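Local coordinates for type IV secretion system protein VirB11 (Brucella suis, PDB 2GZA) that is a hexameric ATPase of the VirB type IV secretion system, binding and hydrolysing ATP as part of a virulence machinery, at residues R204-E209 with M251-I256; V43-E48 with H222-Y227. All blocks are in the same frame, centred on the assembly; numbering follows the deposited sequence.

Interaction 1: R204-E209 with M251-I256; sequences RLITIE and MKPTRI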
ATOM      1  N   ARG C 204      16.311 -14.115  38.607  1.00 36.09           N
ATOM      2  CA  ARG C 204      15.116 -13.327  38.846  1.00 35.54           C
ATOM      3  C   ARG C 204      14.089 -13.564  37.736  1.00 35.27           C
ATOM      4  O   ARG C 204      14.399 -13.374  36.562  1.00 35.28           O
ATOM      5  CB  ARG C 204      15.475 -11.843  38.968  1.00 35.50           C
ATOM      6  CG  ARG C 204      14.276 -10.935  39.157  1.00 35.16           C
ATOM      7  CD  ARG C 204      14.685  -9.558  39.598  1.00 34.72           C
ATOM      8  NE  ARG C 204      13.614  -8.923  40.360  1.00 35.76           N
ATOM      9  CZ  ARG C 204      12.972  -7.826  39.984  1.00 35.44           C
ATOM     10  NH1 ARG C 204      13.295  -7.209  38.857  1.00 35.85           N
ATOM     11  NH2 ARG C 204      12.020  -7.333  40.750  1.00 34.78           N
ATOM     12  N   LEU C 205      12.875 -13.968  38.114  1.00 34.88           N
ATOM     13  CA  LEU C 205      11.823 -14.291  37.139  1.00 34.60           C
ATOM     14  C   LEU C 205      10.594 -13.412  37.292  1.00 34.36           C
ATOM     15  O   LEU C 205      10.190 -13.064  38.398  1.00 34.36           O
ATOM     16  CB  LEU C 205      11.412 -15.768  37.215  1.00 34.59           C
ATOM     17  CG  LEU C 205      12.501 -16.843  37.215  1.00 34.69           C
ATOM     18  CD1 LEU C 205      11.885 -18.233  37.251  1.00 34.43           C
ATOM     19  CD2 LEU C 205      13.407 -16.706  36.020  1.00 34.65           C
ATOM     20  N   ILE C 206      10.006 -13.055  36.161  1.00 34.12           N
ATOM     21  CA  ILE C 206       8.761 -12.314  36.143  1.00 33.91           C
ATOM     22  C   ILE C 206       7.758 -13.038  35.238  1.00 33.90           C
ATOM     23  O   ILE C 206       8.036 -13.271  34.067  1.00 33.72           O
ATOM     24  CB  ILE C 206       8.987 -10.844  35.705  1.00 33.81           C
ATOM     25  CG1 ILE C 206       9.998 -10.162  36.649  1.00 33.67           C
ATOM     26  CG2 ILE C 206       7.658 -10.093  35.655  1.00 33.67           C
ATOM     27  CD1 ILE C 206      10.232  -8.680  36.415  1.00 33.41           C
ATOM     28  N   THR C 207       6.613 -13.419  35.803  1.00 33.88           N
ATOM     29  CA  THR C 207       5.562 -14.079  35.044  1.00 33.92           C
ATOM     30  C   THR C 207       4.515 -13.063  34.656  1.00 34.18           C
ATOM     31  O   THR C 207       4.235 -12.145  35.420  1.00 34.20           O
ATOM     32  CB  THR C 207       4.880 -15.233  35.823  1.00 33.82           C
ATOM     33  OG1 THR C 207       4.314 -14.734  37.040  1.00 33.43           O
ATOM     34  CG2 THR C 207       5.873 -16.328  36.132  1.00 33.61           C
ATOM     35  N   ILE C 208       3.955 -13.230  33.461  1.00 34.54           N
ATOM     36  CA  ILE C 208       2.861 -12.394  32.978  1.00 34.89           C
ATOM     37  C   ILE C 208       1.700 -13.294  32.601  1.00 35.34           C
ATOM     38  O   ILE C 208       1.787 -14.072  31.650  1.00 35.27           O
ATOM     39  CB  ILE C 208       3.267 -11.535  31.753  1.00 34.67           C
ATOM     40  CG1 ILE C 208       4.428 -10.602  32.105  1.00 34.72           C
ATOM     41  CG2 ILE C 208       2.075 -10.714  31.271  1.00 34.92           C
ATOM     42  CD1 ILE C 208       5.204 -10.092  30.925  1.00 33.91           C
ATOM     43  N   GLU C 209       0.609 -13.188  33.347  1.00 36.01           N
ATOM     44  CA  GLU C 209      -0.526 -14.063  33.117  1.00 36.94           C
ATOM     45  C   GLU C 209      -1.871 -13.409  33.389  1.00 37.21           C
ATOM     46  O   GLU C 209      -1.940 -12.311  33.942  1.00 37.37           O
ATOM     47  CB  GLU C 209      -0.347 -15.377  33.877  1.00 36.92           C
ATOM     48  CG  GLU C 209      -0.059 -15.222  35.325  1.00 37.77           C
ATOM     49  CD  GLU C 209       0.579 -16.445  35.947  1.00 39.30           C
ATOM     50  OE1 GLU C 209       0.499 -17.544  35.356  1.00 40.57           O
ATOM     51  OE2 GLU C 209       1.148 -16.302  37.052  1.00 39.99           O
ATOM     52  N   MET C 251      12.150  -3.562  35.124  1.00 37.55           N
ATOM     53  CA  MET C 251      12.393  -4.346  36.342  1.00 37.97           C
ATOM     54  C   MET C 251      13.708  -5.003  35.993  1.00 38.15           C
ATOM     55  O   MET C 251      14.264  -4.654  35.047  1.00 38.54           O
ATOM     56  CB  MET C 251      11.243  -5.303  36.612  1.00 38.03           C
ATOM     57  CG  MET C 251       9.970  -4.541  36.948  1.00 38.14           C
ATOM     58  SD  MET C 251       8.445  -5.420  36.592  1.00 40.53           S
ATOM     59  CE  MET C 251       7.423  -4.044  36.176  1.00 38.32           C
ATOM     60  N   LYS C 252      14.308  -5.905  36.684  1.00 38.05           N
ATOM     61  CA  LYS C 252      15.609  -6.301  36.152  1.00 37.93           C
ATOM     62  C   LYS C 252      15.562  -7.799  36.086  1.00 37.72           C
ATOM     63  O   LYS C 252      16.272  -8.459  36.829  1.00 37.75           O
ATOM     64  CB  LYS C 252      16.737  -5.769  37.059  1.00 38.15           C
ATOM     65  CG  LYS C 252      18.165  -6.196  36.703  1.00 39.15           C
ATOM     66  CD  LYS C 252      18.933  -5.154  35.895  1.00 39.73           C
ATOM     67  CE  LYS C 252      20.370  -5.616  35.690  1.00 40.69           C
ATOM     68  NZ  LYS C 252      21.274  -4.527  35.230  1.00 41.81           N
ATOM     69  N   PRO C 253      14.693  -8.352  35.214  1.00 37.60           N
ATOM     70  CA  PRO C 253      14.506  -9.784  35.295  1.00 37.31           C
ATOM     71  C   PRO C 253      15.645 -10.498  34.593  1.00 37.04           C
ATOM     72  O   PRO C 253      16.315  -9.910  33.751  1.00 36.79           O
ATOM     73  CB  PRO C 253      13.183 -10.007  34.559  1.00 37.58           C
ATOM     74  CG  PRO C 253      13.117  -8.912  33.556  1.00 37.35           C
ATOM     75  CD  PRO C 253      13.895  -7.751  34.127  1.00 37.69           C
ATOM     76  N   THR C 254      15.878 -11.746  34.969  1.00 36.83           N
ATOM     77  CA  THR C 254      16.778 -12.591  34.224  1.00 36.46           C
ATOM     78  C   THR C 254      15.987 -13.172  33.046  1.00 36.32           C
ATOM     79  O   THR C 254      16.451 -13.114  31.908  1.00 36.37           O
ATOM     80  CB  THR C 254      17.392 -13.698  35.092  1.00 36.57           C
ATOM     81  OG1 THR C 254      17.707 -13.180  36.390  1.00 36.21           O
ATOM     82  CG2 THR C 254      18.652 -14.230  34.445  1.00 36.58           C
ATOM     83  N   ARG C 255      14.802 -13.718  33.313  1.00 35.76           N
ATOM     84  CA  ARG C 255      13.890 -14.102  32.232  1.00 35.75           C
ATOM     85  C   ARG C 255      12.454 -13.652  32.459  1.00 35.46           C
ATOM     86  O   ARG C 255      12.014 -13.460  33.602  1.00 35.49           O
ATOM     87  CB  ARG C 255      13.941 -15.597  31.883  1.00 36.11           C
ATOM     88  CG  ARG C 255      14.434 -16.534  32.968  1.00 37.06           C
ATOM     89  CD  ARG C 255      15.782 -17.142  32.584  1.00 38.43           C
ATOM     90  NE  ARG C 255      15.613 -18.151  31.543  1.00 39.72           N
ATOM     91  CZ  ARG C 255      16.459 -19.145  31.296  1.00 40.02           C
ATOM     92  NH1 ARG C 255      17.561 -19.291  32.012  1.00 40.17           N
ATOM     93  NH2 ARG C 255      16.192 -20.000  30.325  1.00 40.75           N
ATOM     94  N   ILE C 256      11.744 -13.475  31.347  1.00 35.01           N
ATOM     95  CA  ILE C 256      10.339 -13.102  31.351  1.00 34.51           C
ATOM     96  C   ILE C 256       9.523 -14.294  30.896  1.00 34.39           C
ATOM     97  O   ILE C 256       9.818 -14.899  29.865  1.00 34.58           O
ATOM     98  CB  ILE C 256      10.096 -11.886  30.436  1.00 34.50           C
ATOM     99  CG1 ILE C 256      10.896 -10.686  30.949  1.00 34.09           C
ATOM    100  CG2 ILE C 256       8.625 -11.535  30.388  1.00 34.18           C
ATOM    101  CD1 ILE C 256      11.349  -9.710  29.883  1.00 33.33           C
TER
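The carbonyl oxygen of Arg204 is gripped by two donors from the opposing segment: Thr254 N at 2.7 Å, tilted 21° from the carbonyl plane, and Arg255 N at 3.3 Å. Arg204 N in turn donates to Thr254 OG1 (2.8 Å), the hydroxyl lying beside the backbone N of its own residue. Ile206 N then bonds to Arg255 O, pairing the strands in parallel. Such pairing belongs to the P-loop NTPase fold: strand 205-209 lies between 222-226 and 255-258, and the chain crosses from one outer strand to the other through helix 241-248, a beta-alpha-beta crossover. Packing is dense on the face carrying Ile206, Ile208 and Ile256. Ile206 CD1 touches Met251 CB (3.5 Å) at about a right angle between the side chains and also meets Pro253 CB (3.7 Å); Ile208 CD1 lies alongside Ile256 CG2 (3.8 Å). Cys248 of that helix packs on Ile206 and Ile208. The Arg204 chain, CG anti to the backbone N (chi1 177°), passes close to the Lys252 carbonyl, CD 3.4 Å from O. Lys252 N faces the guanidinium edge near NH1, donor against donor without a hydrogen bond; NE and NH2 bond to Asn221 and Asn44. On the solvent side the contact thins out at Lys252, whose chain bends at chi2 toward a neighbouring subunit, NZ making a weak hydrogen bond to Gly185 O there.

Interaction 2: V43-E48 with H222-Y227; sequences VNRPGE and HVHLFY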
ATOM      1  N   VAL C  43      12.108  -4.823  45.664  1.00 37.36           N
ATOM      2  CA  VAL C  43      11.163  -5.373  46.622  1.00 37.20           C
ATOM      3  C   VAL C  43      10.044  -6.062  45.842  1.00 37.24           C
ATOM      4  O   VAL C  43       9.324  -5.426  45.065  1.00 37.11           O
ATOM      5  CB  VAL C  43      10.605  -4.307  47.610  1.00 37.30           C
ATOM      6  CG1 VAL C  43       9.570  -4.936  48.566  1.00 36.93           C
ATOM      7  CG2 VAL C  43      11.728  -3.666  48.414  1.00 36.77           C
ATOM      8  N   ASN C  44       9.926  -7.372  46.038  1.00 37.28           N
ATOM      9  CA  ASN C  44       8.912  -8.189  45.346  1.00 37.30           C
ATOM     10  C   ASN C  44       7.646  -8.343  46.167  1.00 37.44           C
ATOM     11  O   ASN C  44       6.557  -8.484  45.618  1.00 37.79           O
ATOM     12  CB  ASN C  44       9.450  -9.584  45.022  1.00 36.89           C
ATOM     13  CG  ASN C  44      10.724  -9.545  44.217  1.00 36.25           C
ATOM     14  OD1 ASN C  44      10.975  -8.588  43.488  1.00 35.94           O
ATOM     15  ND2 ASN C  44      11.543 -10.585  44.347  1.00 34.46           N
ATOM     16  N   ARG C  45       7.810  -8.332  47.484  1.00 37.42           N
ATOM     17  CA  ARG C  45       6.714  -8.549  48.414  1.00 37.45           C
ATOM     18  C   ARG C  45       7.099  -8.008  49.778  1.00 37.49           C
ATOM     19  O   ARG C  45       8.284  -7.822  50.050  1.00 37.56           O
ATOM     20  CB  ARG C  45       6.345 -10.043  48.488  1.00 37.24           C
ATOM     21  CG  ARG C  45       7.452 -10.990  48.944  1.00 36.83           C
ATOM     22  CD  ARG C  45       7.711 -12.074  47.904  1.00 37.46           C
ATOM     23  NE  ARG C  45       6.488 -12.425  47.182  1.00 38.83           N
ATOM     24  CZ  ARG C  45       6.426 -12.826  45.916  1.00 39.05           C
ATOM     25  NH1 ARG C  45       7.518 -12.942  45.179  1.00 39.38           N
ATOM     26  NH2 ARG C  45       5.249 -13.107  45.381  1.00 39.84           N
ATOM     27  N   PRO C  46       6.101  -7.778  50.648  1.00 37.71           N
ATOM     28  CA  PRO C  46       6.349  -7.297  52.001  1.00 37.74           C
ATOM     29  C   PRO C  46       7.378  -8.158  52.715  1.00 37.85           C
ATOM     30  O   PRO C  46       7.301  -9.382  52.642  1.00 37.50           O
ATOM     31  CB  PRO C  46       4.985  -7.493  52.688  1.00 37.56           C
ATOM     32  CG  PRO C  46       4.200  -8.397  51.781  1.00 37.65           C
ATOM     33  CD  PRO C  46       4.665  -8.021  50.422  1.00 37.74           C
ATOM     34  N   GLY C  47       8.335  -7.516  53.381  1.00 38.15           N
ATOM     35  CA  GLY C  47       9.259  -8.217  54.260  1.00 38.42           C
ATOM     36  C   GLY C  47      10.612  -8.584  53.681  1.00 38.68           C
ATOM     37  O   GLY C  47      11.477  -9.061  54.408  1.00 38.79           O
ATOM     38  N   GLU C  48      10.813  -8.373  52.385  1.00 38.95           N
ATOM     39  CA  GLU C  48      12.090  -8.741  51.786  1.00 39.21           C
ATOM     40  C   GLU C  48      12.605  -7.763  50.746  1.00 39.17           C
ATOM     41  O   GLU C  48      11.848  -6.968  50.190  1.00 39.25           O
ATOM     42  CB  GLU C  48      12.068 -10.179  51.233  1.00 39.27           C
ATOM     43  CG  GLU C  48      10.746 -10.658  50.655  1.00 39.49           C
ATOM     44  CD  GLU C  48      10.939 -11.709  49.577  1.00 40.56           C
ATOM     45  OE1 GLU C  48      10.838 -12.915  49.882  1.00 40.60           O
ATOM     46  OE2 GLU C  48      11.203 -11.331  48.419  1.00 40.70           O
ATOM     47  N   HIS C 222      11.050 -13.515  42.531  1.00 35.06           N
ATOM     48  CA  HIS C 222      10.105 -13.449  41.418  1.00 35.36           C
ATOM     49  C   HIS C 222       9.001 -12.427  41.637  1.00 35.21           C
ATOM     50  O   HIS C 222       8.752 -12.000  42.769  1.00 35.12           O
ATOM     51  CB  HIS C 222       9.517 -14.834  41.086  1.00 35.40           C
ATOM     52  CG  HIS C 222       8.529 -15.340  42.089  1.00 36.31           C
ATOM     53  ND1 HIS C 222       8.886 -16.145  43.145  1.00 37.29           N
ATOM     54  CD2 HIS C 222       7.192 -15.150  42.201  1.00 36.87           C
ATOM     55  CE1 HIS C 222       7.816 -16.433  43.862  1.00 37.30           C
ATOM     56  NE2 HIS C 222       6.776 -15.838  43.311  1.00 37.33           N
ATOM     57  N   VAL C 223       8.355 -12.041  40.540  1.00 34.98           N
ATOM     58  CA  VAL C 223       7.187 -11.163  40.577  1.00 34.87           C
ATOM     59  C   VAL C 223       6.128 -11.729  39.635  1.00 34.96           C
ATOM     60  O   VAL C 223       6.424 -11.998  38.467  1.00 35.01           O
ATOM     61  CB  VAL C 223       7.548  -9.698  40.174  1.00 34.71           C
ATOM     62  CG1 VAL C 223       6.305  -8.832  40.103  1.00 34.35           C
ATOM     63  CG2 VAL C 223       8.547  -9.092  41.159  1.00 33.99           C
ATOM     64  N   HIS C 224       4.914 -11.931  40.143  1.00 34.93           N
ATOM     65  CA  HIS C 224       3.789 -12.330  39.295  1.00 34.96           C
ATOM     66  C   HIS C 224       3.019 -11.097  38.864  1.00 35.04           C
ATOM     67  O   HIS C 224       2.469 -10.384  39.703  1.00 35.12           O
ATOM     68  CB  HIS C 224       2.837 -13.284  40.020  1.00 34.95           C
ATOM     69  CG  HIS C 224       3.473 -14.555  40.478  1.00 34.98           C
ATOM     70  ND1 HIS C 224       4.029 -15.465  39.608  1.00 34.55           N
ATOM     71  CD2 HIS C 224       3.612 -15.081  41.716  1.00 34.32           C
ATOM     72  CE1 HIS C 224       4.498 -16.489  40.295  1.00 34.46           C
ATOM     73  NE2 HIS C 224       4.253 -16.283  41.574  1.00 34.20           N
ATOM     74  N   LEU C 225       2.991 -10.846  37.561  1.00 34.91           N
ATOM     75  CA  LEU C 225       2.195  -9.761  37.004  1.00 34.89           C
ATOM     76  C   LEU C 225       0.915 -10.292  36.358  1.00 35.03           C
ATOM     77  O   LEU C 225       0.890 -11.398  35.816  1.00 35.16           O
ATOM     78  CB  LEU C 225       2.999  -8.930  36.005  1.00 34.81           C
ATOM     79  CG  LEU C 225       4.317  -8.281  36.452  1.00 34.87           C
ATOM     80  CD1 LEU C 225       5.011  -7.628  35.269  1.00 34.21           C
ATOM     81  CD2 LEU C 225       4.111  -7.268  37.578  1.00 34.09           C
ATOM     82  N   PHE C 226      -0.145  -9.493  36.418  1.00 35.03           N
ATOM     83  CA  PHE C 226      -1.465  -9.915  35.957  1.00 35.16           C
ATOM     84  C   PHE C 226      -2.175  -8.859  35.116  1.00 35.34           C
ATOM     85  O   PHE C 226      -2.091  -7.663  35.411  1.00 35.60           O
ATOM     86  CB  PHE C 226      -2.330 -10.316  37.146  1.00 34.89           C
ATOM     87  CG  PHE C 226      -1.818 -11.511  37.871  1.00 34.92           C
ATOM     88  CD1 PHE C 226      -1.024 -11.362  39.002  1.00 34.53           C
ATOM     89  CD2 PHE C 226      -2.106 -12.790  37.409  1.00 34.54           C
ATOM     90  CE1 PHE C 226      -0.541 -12.470  39.674  1.00 34.29           C
ATOM     91  CE2 PHE C 226      -1.622 -13.901  38.075  1.00 34.35           C
ATOM     92  CZ  PHE C 226      -0.840 -13.743  39.210  1.00 34.38           C
ATOM     93  N   TYR C 227      -2.841  -9.311  34.050  1.00 34.92           N
ATOM     94  CA  TYR C 227      -3.682  -8.450  33.230  1.00 34.90           C
ATOM     95  C   TYR C 227      -5.126  -8.967  33.262  1.00 35.08           C
ATOM     96  O   TYR C 227      -5.349 -10.182  33.265  1.00 35.22           O
ATOM     97  CB  TYR C 227      -3.146  -8.327  31.790  1.00 34.84           C
ATOM     98  CG  TYR C 227      -3.049  -9.627  31.018  1.00 34.58           C
ATOM     99  CD1 TYR C 227      -4.100 -10.070  30.220  1.00 35.34           C
ATOM    100  CD2 TYR C 227      -1.900 -10.407  31.077  1.00 34.76           C
ATOM    101  CE1 TYR C 227      -4.014 -11.270  29.507  1.00 35.45           C
ATOM    102  CE2 TYR C 227      -1.805 -11.604  30.379  1.00 34.82           C
ATOM    103  CZ  TYR C 227      -2.862 -12.028  29.596  1.00 35.01           C
ATOM    104  OH  TYR C 227      -2.769 -13.210  28.904  1.00 35.08           O
TER
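Arg45 NH1 sits 3.5 Å above one face of the His222 imidazole, displaced toward the rim, with the guanidinium and ring planes 54° apart. Arg45 opens a type II beta turn that runs to Glu48 and links strands 40-43 and 48-52, a beta hairpin of the six-stranded antiparallel sheet; the first residues of the connecting loop, Asn44 and Arg45, meet strand 222-226, an edge strand of the parallel ATPase sheet within the chain. The arginine chain bends at chi2 and chi3, and besides lying over the ring, NH1 comes to 2.9 Å from His222 O. Beside it, Asn44 approaches the same carbonyl with its CB, 3.4 Å from His222 O, while its amide oxygen OD1 touches Val223 CG2 at 3.4 Å. Val223 CG2 lies beside its own backbone N and anti to the carbonyl carbon, the branch that meets the asparagine; the two side chains cross obliquely.

The next shell fixes these groups. Arg45 NH2 forms a salt bridge with Glu111, which also packs on His224, while the Asn44 amide is held at both ends, ND2 by Asn221 OD1 and OD1 by Arg204 NH2. The imidazoles are positioned through their ND1 atoms, that of His222 on His219 O and that of His224 on Thr207 OG1. His222 CD2 stands 3.2 Å above one face of the His224 ring, offset toward the rim.

Overall arrangement
Interaction 1 and interaction 2 have centres 10 Å apart and share one parallel sheet, with strand 205-209 in its middle and strands 222-226 and 255-258 at its edges within the chain. Their segments alternate along the sequence: 43-48, 204-209, 222-227, then 251-256. Interaction 1 joins the middle strand to one edge, close to the centre of the chain. Interaction 2 sits at the other edge, where the loop between strands 40-43 and 48-52 packs on it, joining the antiparallel sheet to the ATPase sheet. Strands 205-209 and 222-226 are neighbours, Thr207 O and Leu225 N being 2.8 Å apart in a probable hydrogen bond, and Arg204 bonded to Asn44 ties the two contacts directly.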